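Local coordinates for hypothetical protein Atu2144 (Agrobacterium tumefaciens, PDB 2ODF) that is of unknown function but belongs to the N-formylglutamate amidohydrolase family and so probably hydrolyses an amide bond, as its zinc-exopeptidase-like relatives do, at residues Val86-Cys89 against Asn90-Pro93; His131-Val134 against Ser135-Ile138; Arg195-Pro199 against Tyr200-Asp204; Gly205-His208 against Thr209-Leu212. One frame throughout, in Å; residues are numbered along the deposited sequence.

Contact 1: residues Val86-Cys89 against Asn90-Pro93; sequences VYDC and NRPP
Y87 reaches across a tight chain reversal to R91 and P93, and its side chain can be followed outward from the backbone. CG leaves CB anti to the backbone N, on the side of the carbonyl carbon (chi1 -167°), a setting that sends the ring alongside the turn. On the way out CE1 passes R91 O at 3.3 Å. At the tip the hydroxyl OH donates to R91 O at 2.9 Å; it approaches tilted 30° from the carbonyl plane, and that oxygen lies near the plane of the ring, at its edge. P93 packs against the same hydroxyl, its CD lying 3.2 Å from Y87 OH. A tyrosine suits the place, being long enough to span the loop and polar only at its end.

The reversal itself is a type I beta turn from D88 to R91, closed by a bent bond from R91 N to D88 O (2.9 Å). D88 also forms an Asx turn: N90 N donates to D88 OD1 at 3.0 Å, meeting it on the anti side, 30° out of the carboxylate plane. H33 NE2 bonds OD1 too, while R84 pairs with OD2, so the carboxylate is held at both oxygens. R91 lays CG 3.8 Å from D88 CG, its charged end left short of a salt bridge.

The loop lies between strands 77-80 and 102-103. V86 and Y87 rest on helix 116-143, N90 and P92 pack on H208 of helix 208-213, and P93 touches P93 of the second subunit.

Contact 2: residues His131-Val134 against Ser135-Ile138; sequences HDRV and SEII
H131 and S135 lie one turn apart within the long alpha helix 116-143, where the four residues H131-V134 meet the next four in the i to i+4 pattern. Backbone bonds come first. S135 N donates to H131 O at 3.0 Å with an N-H...O angle of 168°, and E136 N to D132 O at 2.9 Å on a more bent path of 147°. I137 N reaches R133 O, and I138 N reaches V134 O at 3.1 Å, almost straight.

Apolar contacts follow the side of the helix turned inward. V134 and I138 lie side by side and point the same way, both beta-branched and compact; they and I137 pack on the sheet, at V78 and L28. H131 is buried too, a polar group held by C89 O and H213 while its ring packs on T209 and L212. I137 CD1 meets R133 CG at 4.1 Å, where the arginine chain bends at chi2 (67°).

Other polar groups are less buried. D132 bonds S124 of the second subunit, and R133 with E136 brings opposite charges near each other without a salt bridge, which probably gives a mild attraction. Their nearest side-chain atoms are R133 CD and E136 OE1, 4.1 Å apart, while R133 NE stays 4.9 Å from E136 OE1.

Contact 3: residues Arg195-Pro199 against Tyr200-Asp204; sequences RRNDP and YGPED
D204 OD2 accepts from G201 N at 2.8 Å, through the lone pair pointing away from the other carboxylate oxygen and along a nearly straight line of 165°. The same turn is closed by D204 N donating to G201 O, so the aspartate returns both its backbone and its side chain to the glycine. OD2 also lies in the plane of the Y200 ring, at its edge.

Across the segments there is no hydrogen bond; the contact is van der Waals packing. N197 lays the flat end of its side chain over the start of the turn: ND2 is 3.5 Å from P202 CD and 3.7 Å from G201 CA, and the asparagine and proline cross at about a right angle. CG is anti to the carbonyl carbon (chi1 -72°), which brings the amide over G201, where a glycine suits because a CB would run into N197 CB. ND2 finds a weak hydrogen bond to H173 O.

P199, joined to D198 by a cis peptide bond, meets the next residue: its CB lies over one face of the Y200 ring and its CG is 3.8 Å from Y200 CD2. The kink redirects the chain, and the tyrosine OH makes a weak hydrogen bond to R165.

Together these residues form the connection at the end of edge strand 194-196 of the mixed sheet, a cis-proline bend leading into a short 3-10 turn at 202-204 on the way to helix 208-213.

Contact 4: residues Gly205-His208 against Thr209-Leu212; sequences GVTH and TLRL
The H208 imidazole carries L212 on one face: CG stands 4.0 Å from the ring centroid, 21° off the normal, a CH-pi contact shifted toward the rim. L212 CD1 comes to 3.6 Å from H208 NE2, with CD2 equally near H208 CE1. The histidine CG is anti to the backbone N (chi1 -175°), which turns the ring along the helix to the leucine one turn on. Its nitrogens are both engaged, NE2 with Y127 OH and ND1 with E116 of the second subunit.

The R211 guanidinium sits obliquely to T207 OG1, with NE 3.5 Å from that oxygen and no bond between them; D174 OD2 accepts from both. R211 NH1 also forms a salt bridge to E116 of the second subunit.

T207 is the N-cap residue, though its side chain makes no capping bond. R211 N donates to T207 O (2.9 Å) and L212 N to H208 O, starting the helix. A water bonded to V206 O reaches L210 N weakly, and L210 packs CD1 on T207 CB.

The chemistry implies a helix start whose polar side chains have defined partners: the acidic groups around R211 should favour its positive charge, while the leucines supply the apolar backing.

Overall arrangement
Contacts 1 and 4 lie closest, with centres 11 Å apart, and N90 ties them: its ND2 meets V206 O at 2.7 Å and its OD1 meets T209 N at 3.1 Å, both probable hydrogen bonds. Contact 2 joins the group through H131, whose NE2 lies 2.6 Å from C89 O. Contact 3 lies farthest from contact 2, about 25 Å between centres, with nearest atoms about 14 Å apart. It reaches contact 4 by packing of P202 on T207 and of Y200 on V206, and contact 1 where R91 NH1 packs against D204 O at 3.3 Å. Contacts 1, 2 and 4 also each touch the second subunit. No ligand marks an active site, so its relation to them stays undecided.

Contact 1: residues Val86-Cys89 against Asn90-Pro93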
loop_
_atom_site.group_PDB
_atom_site.type_symbol
_atom_site.label_atom_id
_atom_site.label_comp_id
_atom_site.label_asym_id
_atom_site.label_seq_id
_atom_site.Cartn_x
_atom_site.Cartn_y
_atom_site.Cartn_z
ATOM N N VAL A 86 0.454 -13.859 -5.227
ATOM C CA VAL A 86 1.191 -12.644 -5.494
ATOM C C VAL A 86 0.869 -11.582 -4.426
ATOM O O VAL A 86 1.763 -10.992 -3.817
ATOM C CB VAL A 86 0.942 -12.108 -6.925
ATOM C CG1 VAL A 86 1.800 -10.847 -7.177
ATOM C CG2 VAL A 86 1.318 -13.187 -7.954
ATOM N N TYR A 87 -0.416 -11.381 -4.167
ATOM C CA TYR A 87 -0.845 -10.516 -3.067
ATOM C C TYR A 87 -2.214 -11.006 -2.606
ATOM O O TYR A 87 -3.165 -11.051 -3.413
ATOM C CB TYR A 87 -0.897 -9.009 -3.446
ATOM C CG TYR A 87 -1.040 -8.163 -2.200
ATOM C CD1 TYR A 87 -2.209 -8.212 -1.441
ATOM C CD2 TYR A 87 0.008 -7.385 -1.719
ATOM C CE1 TYR A 87 -2.329 -7.507 -0.254
ATOM C CE2 TYR A 87 -0.121 -6.664 -0.534
ATOM C CZ TYR A 87 -1.300 -6.750 0.207
ATOM O OH TYR A 87 -1.469 -6.078 1.417
ATOM N N ASP A 88 -2.316 -11.368 -1.328
ATOM C CA ASP A 88 -3.590 -11.779 -0.738
ATOM C C ASP A 88 -4.354 -10.525 -0.347
ATOM O O ASP A 88 -4.073 -9.903 0.672
ATOM C CB ASP A 88 -3.381 -12.694 0.478
ATOM C CG ASP A 88 -4.688 -13.307 0.977
ATOM O OD1 ASP A 88 -5.766 -12.723 0.708
ATOM O OD2 ASP A 88 -4.630 -14.373 1.623
ATOM N N CYS A 89 -5.314 -10.144 -1.184
ATOM C CA CYS A 89 -6.027 -8.882 -0.981
ATOM C C CYS A 89 -6.891 -8.865 0.280
ATOM O O CYS A 89 -7.388 -7.808 0.665
ATOM C CB CYS A 89 -6.835 -8.537 -2.206
ATOM S SG CYS A 89 -5.822 -7.939 -3.531
ATOM N N ASN A 90 -7.059 -10.013 0.929
ATOM C CA ASN A 90 -7.723 -10.059 2.227
ATOM C C ASN A 90 -6.709 -9.940 3.370
ATOM O O ASN A 90 -6.985 -10.379 4.464
ATOM C CB ASN A 90 -8.533 -11.368 2.395
ATOM C CG ASN A 90 -9.568 -11.287 3.532
ATOM O OD1 ASN A 90 -10.015 -10.209 3.903
ATOM N ND2 ASN A 90 -9.969 -12.434 4.047
ATOM N N ARG A 91 -5.539 -9.356 3.101
ATOM C CA ARG A 91 -4.505 -9.115 4.117
ATOM C C ARG A 91 -3.867 -7.729 3.925
ATOM O O ARG A 91 -3.639 -7.325 2.790
ATOM C CB ARG A 91 -3.396 -10.139 4.003
ATOM C CG ARG A 91 -3.833 -11.564 4.301
ATOM C CD ARG A 91 -4.242 -11.804 5.741
ATOM N NE ARG A 91 -4.520 -13.226 5.863
ATOM C CZ ARG A 91 -4.362 -13.977 6.946
ATOM N NH1 ARG A 91 -3.904 -13.500 8.097
ATOM N NH2 ARG A 91 -4.658 -15.271 6.848
ATOM N N PRO A 92 -3.581 -7.008 5.021
ATOM C CA PRO A 92 -2.856 -5.758 4.887
ATOM C C PRO A 92 -1.364 -6.023 4.607
ATOM O O PRO A 92 -0.863 -7.126 4.907
ATOM C CB PRO A 92 -3.074 -5.094 6.257
ATOM C CG PRO A 92 -3.244 -6.222 7.186
ATOM C CD PRO A 92 -3.936 -7.279 6.421
ATOM N N PRO A 93 -0.661 -5.048 4.006
ATOM C CA PRO A 93 0.705 -5.287 3.613
ATOM C C PRO A 93 1.679 -5.539 4.766
ATOM O O PRO A 93 2.737 -6.098 4.518
ATOM C CB PRO A 93 1.080 -4.034 2.806
ATOM C CG PRO A 93 0.114 -3.038 3.110
ATOM C CD PRO A 93 -1.136 -3.722 3.582
#

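Contact 2: residues His131-Val134 against Ser135-Ile138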
loop_
_atom_site.group_PDB
_atom_site.type_symbol
_atom_site.label_atom_id
_atom_site.label_comp_id
_atom_site.label_asym_id
_atom_site.label_seq_id
_atom_site.Cartn_x
_atom_site.Cartn_y
_atom_site.Cartn_z
ATOM N N HIS A 131 -9.073 -2.547 -3.310
ATOM C CA HIS A 131 -9.768 -1.917 -2.248
ATOM C C HIS A 131 -10.287 -0.541 -2.588
ATOM O O HIS A 131 -11.300 -0.164 -2.125
ATOM C CB HIS A 131 -8.990 -2.007 -0.962
ATOM C CG HIS A 131 -8.864 -3.403 -0.451
ATOM N ND1 HIS A 131 -9.919 -4.093 0.071
ATOM C CD2 HIS A 131 -7.826 -4.257 -0.463
ATOM C CE1 HIS A 131 -9.529 -5.307 0.381
ATOM N NE2 HIS A 131 -8.260 -5.424 0.079
ATOM N N ASP A 132 -9.571 0.191 -3.411
ATOM C CA ASP A 132 -10.001 1.501 -3.822
ATOM C C ASP A 132 -11.319 1.395 -4.628
ATOM O O ASP A 132 -12.149 2.211 -4.541
ATOM C CB ASP A 132 -8.922 2.215 -4.630
ATOM C CG ASP A 132 -7.860 2.915 -3.763
ATOM O OD1 ASP A 132 -7.940 2.912 -2.549
ATOM O OD2 ASP A 132 -6.970 3.478 -4.335
ATOM N N ARG A 133 -11.425 0.384 -5.444
ATOM C CA ARG A 133 -12.584 0.241 -6.278
ATOM C C ARG A 133 -13.784 -0.139 -5.428
ATOM O O ARG A 133 -14.816 0.351 -5.618
ATOM C CB ARG A 133 -12.360 -0.817 -7.328
ATOM C CG ARG A 133 -13.456 -0.923 -8.305
ATOM C CD ARG A 133 -13.550 0.285 -9.152
ATOM N NE ARG A 133 -14.377 0.024 -10.295
ATOM C CZ ARG A 133 -13.954 -0.568 -11.396
ATOM N NH1 ARG A 133 -12.709 -0.937 -11.505
ATOM N NH2 ARG A 133 -14.773 -0.771 -12.396
ATOM N N VAL A 134 -13.595 -1.034 -4.482
ATOM C CA VAL A 134 -14.643 -1.410 -3.568
ATOM C C VAL A 134 -15.102 -0.162 -2.829
ATOM O O VAL A 134 -16.232 0.151 -2.790
ATOM C CB VAL A 134 -14.161 -2.477 -2.621
ATOM C CG1 VAL A 134 -15.144 -2.731 -1.561
ATOM C CG2 VAL A 134 -13.766 -3.736 -3.372
ATOM N N SER A 135 -14.169 0.586 -2.299
ATOM C CA SER A 135 -14.483 1.811 -1.620
ATOM C C SER A 135 -15.227 2.850 -2.496
ATOM O O SER A 135 -16.095 3.540 -2.055
ATOM C CB SER A 135 -13.204 2.410 -1.059
ATOM O OG SER A 135 -12.743 1.657 0.006
ATOM N N GLU A 136 -14.826 2.956 -3.734
ATOM C CA GLU A 136 -15.435 3.924 -4.658
ATOM C C GLU A 136 -16.913 3.580 -4.918
ATOM O O GLU A 136 -17.783 4.462 -4.899
ATOM C CB GLU A 136 -14.625 3.994 -5.954
ATOM C CG GLU A 136 -15.135 5.022 -6.964
ATOM C CD GLU A 136 -14.254 5.082 -8.219
ATOM O OE1 GLU A 136 -13.238 4.309 -8.278
ATOM O OE2 GLU A 136 -14.550 5.936 -9.102
ATOM N N ILE A 137 -17.179 2.289 -5.102
ATOM C CA ILE A 137 -18.523 1.779 -5.325
ATOM C C ILE A 137 -19.395 2.011 -4.084
ATOM O O ILE A 137 -20.536 2.483 -4.181
ATOM C CB ILE A 137 -18.483 0.279 -5.721
ATOM C CG1 ILE A 137 -17.913 0.140 -7.156
ATOM C CG2 ILE A 137 -19.896 -0.326 -5.647
ATOM C CD1 ILE A 137 -17.513 -1.249 -7.591
ATOM N N ILE A 138 -18.880 1.661 -2.921
ATOM C CA ILE A 138 -19.613 1.909 -1.674
ATOM C C ILE A 138 -19.924 3.405 -1.463
ATOM O O ILE A 138 -21.070 3.751 -1.119
ATOM C CB ILE A 138 -18.912 1.315 -0.477
ATOM C CG1 ILE A 138 -18.941 -0.210 -0.557
ATOM C CG2 ILE A 138 -19.570 1.824 0.870
ATOM C CD1 ILE A 138 -18.086 -0.906 0.522
#

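Contact 3: residues Arg195-Pro199 against Tyr200-Asp204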
loop_
_atom_site.group_PDB
_atom_site.type_symbol
_atom_site.label_atom_id
_atom_site.label_comp_id
_atom_site.label_asym_id
_atom_site.label_seq_id
_atom_site.Cartn_x
_atom_site.Cartn_y
_atom_site.Cartn_z
ATOM N N ARG A 195 -21.717 -23.162 10.401
ATOM C CA ARG A 195 -21.130 -22.778 11.674
ATOM C C ARG A 195 -20.571 -21.362 11.641
ATOM O O ARG A 195 -20.158 -20.880 10.596
ATOM C CB ARG A 195 -19.998 -23.729 12.033
ATOM C CG ARG A 195 -20.383 -25.208 12.106
ATOM C CD ARG A 195 -20.467 -25.679 13.495
ATOM N NE ARG A 195 -20.732 -27.121 13.616
ATOM C CZ ARG A 195 -21.925 -27.698 13.461
ATOM N NH1 ARG A 195 -23.018 -26.980 13.170
ATOM N NH2 ARG A 195 -22.033 -29.014 13.618
ATOM N N ARG A 196 -20.585 -20.721 12.806
ATOM C CA ARG A 196 -20.126 -19.362 12.987
ATOM C C ARG A 196 -18.604 -19.369 13.092
ATOM O O ARG A 196 -18.025 -20.140 13.885
ATOM C CB ARG A 196 -20.681 -18.806 14.295
ATOM C CG ARG A 196 -20.292 -17.384 14.612
ATOM C CD ARG A 196 -20.620 -17.050 16.068
ATOM N NE ARG A 196 -22.053 -17.161 16.291
ATOM C CZ ARG A 196 -22.941 -16.223 15.983
ATOM N NH1 ARG A 196 -22.555 -15.070 15.459
ATOM N NH2 ARG A 196 -24.222 -16.434 16.211
ATOM N N ASN A 197 -17.974 -18.493 12.325
ATOM C CA ASN A 197 -16.528 -18.305 12.355
ATOM C C ASN A 197 -15.772 -19.622 12.411
ATOM O O ASN A 197 -14.932 -19.839 13.279
ATOM C CB ASN A 197 -16.128 -17.389 13.516
ATOM C CG ASN A 197 -16.520 -15.956 13.262
ATOM O OD1 ASN A 197 -17.018 -15.254 14.133
ATOM N ND2 ASN A 197 -16.343 -15.533 12.062
ATOM N N ASP A 198 -16.056 -20.458 11.423
ATOM C CA ASP A 198 -15.491 -21.777 11.309
ATOM C C ASP A 198 -15.536 -22.058 9.819
ATOM O O ASP A 198 -16.612 -22.014 9.247
ATOM C CB ASP A 198 -16.415 -22.740 12.064
ATOM C CG ASP A 198 -15.807 -24.103 12.328
ATOM O OD1 ASP A 198 -14.803 -24.494 11.707
ATOM O OD2 ASP A 198 -16.405 -24.816 13.150
ATOM N N PRO A 199 -14.388 -22.390 9.186
ATOM C CA PRO A 199 -13.095 -22.808 9.732
ATOM C C PRO A 199 -12.149 -21.704 10.174
ATOM O O PRO A 199 -11.082 -21.996 10.726
ATOM C CB PRO A 199 -12.478 -23.587 8.568
ATOM C CG PRO A 199 -12.985 -22.868 7.375
ATOM C CD PRO A 199 -14.365 -22.402 7.710
ATOM N N TYR A 200 -12.512 -20.460 9.897
ATOM C CA TYR A 200 -11.709 -19.340 10.314
ATOM C C TYR A 200 -12.617 -18.261 10.861
ATOM O O TYR A 200 -13.801 -18.231 10.558
ATOM C CB TYR A 200 -10.908 -18.777 9.129
ATOM C CG TYR A 200 -10.008 -19.770 8.435
ATOM C CD1 TYR A 200 -8.869 -20.279 9.068
ATOM C CD2 TYR A 200 -10.265 -20.169 7.129
ATOM C CE1 TYR A 200 -8.038 -21.194 8.416
ATOM C CE2 TYR A 200 -9.437 -21.074 6.473
ATOM C CZ TYR A 200 -8.329 -21.582 7.122
ATOM O OH TYR A 200 -7.503 -22.462 6.459
ATOM N N GLY A 201 -12.039 -17.380 11.670
ATOM C CA GLY A 201 -12.732 -16.209 12.194
ATOM C C GLY A 201 -11.788 -15.015 12.263
ATOM O O GLY A 201 -10.626 -15.096 11.815
ATOM N N PRO A 202 -12.276 -13.889 12.815
ATOM C CA PRO A 202 -11.446 -12.677 12.899
ATOM C C PRO A 202 -10.136 -12.904 13.663
ATOM O O PRO A 202 -9.146 -12.206 13.432
ATOM C CB PRO A 202 -12.365 -11.654 13.594
ATOM C CG PRO A 202 -13.470 -12.421 14.173
ATOM C CD PRO A 202 -13.626 -13.671 13.370
ATOM N N GLU A 203 -10.124 -13.921 14.514
ATOM C CA GLU A 203 -8.919 -14.314 15.225
ATOM C C GLU A 203 -7.785 -14.725 14.289
ATOM O O GLU A 203 -6.623 -14.576 14.645
ATOM C CB GLU A 203 -9.239 -15.452 16.192
ATOM C CG GLU A 203 -10.208 -15.038 17.315
ATOM C CD GLU A 203 -10.685 -16.222 18.146
ATOM O OE1 GLU A 203 -10.059 -17.312 18.033
ATOM O OE2 GLU A 203 -11.675 -16.065 18.922
ATOM N N ASP A 204 -8.133 -15.222 13.096
ATOM C CA ASP A 204 -7.165 -15.708 12.100
ATOM C C ASP A 204 -6.717 -14.660 11.076
ATOM O O ASP A 204 -5.946 -14.958 10.167
ATOM C CB ASP A 204 -7.768 -16.914 11.375
ATOM C CG ASP A 204 -8.230 -17.988 12.336
ATOM O OD1 ASP A 204 -7.363 -18.552 13.033
ATOM O OD2 ASP A 204 -9.445 -18.268 12.422
#

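Contact 4: residues Gly205-His208 against Thr209-Leu212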
loop_
_atom_site.group_PDB
_atom_site.type_symbol
_atom_site.label_atom_id
_atom_site.label_comp_id
_atom_site.label_asym_id
_atom_site.label_seq_id
_atom_site.Cartn_x
_atom_site.Cartn_y
_atom_site.Cartn_z
ATOM N N GLY A 205 -7.180 -13.428 11.225
ATOM C CA GLY A 205 -6.836 -12.372 10.280
ATOM C C GLY A 205 -7.589 -12.478 8.957
ATOM O O GLY A 205 -7.181 -11.906 7.952
ATOM N N VAL A 206 -8.725 -13.166 8.936
ATOM C CA VAL A 206 -9.433 -13.329 7.671
ATOM C C VAL A 206 -10.586 -12.333 7.466
ATOM O O VAL A 206 -11.274 -12.435 6.467
ATOM C CB VAL A 206 -9.980 -14.776 7.524
ATOM C CG1 VAL A 206 -8.829 -15.755 7.478
ATOM C CG2 VAL A 206 -10.971 -15.122 8.661
ATOM N N THR A 207 -10.794 -11.388 8.382
ATOM C CA THR A 207 -11.868 -10.397 8.204
ATOM C C THR A 207 -11.351 -9.008 7.783
ATOM O O THR A 207 -12.036 -8.013 7.964
ATOM C CB THR A 207 -12.758 -10.266 9.451
ATOM O OG1 THR A 207 -11.970 -9.773 10.543
ATOM C CG2 THR A 207 -13.367 -11.621 9.791
ATOM N N HIS A 208 -10.169 -8.948 7.158
ATOM C CA HIS A 208 -9.589 -7.656 6.720
ATOM C C HIS A 208 -10.522 -6.843 5.854
ATOM O O HIS A 208 -10.790 -5.665 6.122
ATOM C CB HIS A 208 -8.272 -7.928 5.959
ATOM C CG HIS A 208 -7.530 -6.690 5.573
ATOM N ND1 HIS A 208 -7.271 -5.669 6.459
ATOM C CD2 HIS A 208 -7.007 -6.304 4.389
ATOM C CE1 HIS A 208 -6.595 -4.716 5.834
ATOM N NE2 HIS A 208 -6.408 -5.092 4.581
ATOM N N THR A 209 -11.018 -7.442 4.777
ATOM C CA THR A 209 -11.928 -6.758 3.859
ATOM C C THR A 209 -13.184 -6.173 4.568
ATOM O O THR A 209 -13.630 -5.063 4.266
ATOM C CB THR A 209 -12.296 -7.716 2.692
ATOM O OG1 THR A 209 -11.087 -8.026 1.947
ATOM C CG2 THR A 209 -13.350 -7.100 1.804
ATOM N N LEU A 210 -13.753 -6.928 5.495
ATOM C CA LEU A 210 -14.866 -6.444 6.316
ATOM C C LEU A 210 -14.414 -5.219 7.173
ATOM O O LEU A 210 -15.116 -4.203 7.249
ATOM C CB LEU A 210 -15.375 -7.560 7.232
ATOM C CG LEU A 210 -15.830 -8.875 6.553
ATOM C CD1 LEU A 210 -16.324 -9.901 7.600
ATOM C CD2 LEU A 210 -16.875 -8.550 5.464
ATOM N N ARG A 211 -13.244 -5.331 7.781
ATOM C CA ARG A 211 -12.658 -4.235 8.562
ATOM C C ARG A 211 -12.426 -2.974 7.726
ATOM O O ARG A 211 -12.614 -1.869 8.240
ATOM C CB ARG A 211 -11.364 -4.646 9.269
ATOM C CG ARG A 211 -11.555 -5.682 10.357
ATOM C CD ARG A 211 -10.277 -6.059 11.073
ATOM N NE ARG A 211 -10.595 -6.994 12.151
ATOM C CZ ARG A 211 -9.695 -7.635 12.879
ATOM N NH1 ARG A 211 -8.396 -7.425 12.685
ATOM N NH2 ARG A 211 -10.106 -8.484 13.818
ATOM N N LEU A 212 -12.038 -3.122 6.455
ATOM C CA LEU A 212 -11.812 -1.965 5.580
ATOM C C LEU A 212 -13.079 -1.287 5.087
ATOM O O LEU A 212 -13.120 -0.062 4.971
ATOM C CB LEU A 212 -10.988 -2.361 4.351
ATOM C CG LEU A 212 -9.523 -2.793 4.530
ATOM C CD1 LEU A 212 -8.845 -2.849 3.160
ATOM C CD2 LEU A 212 -8.780 -1.869 5.503
HETATM O O HOH W 1 -12.682 -10.207 4.937
#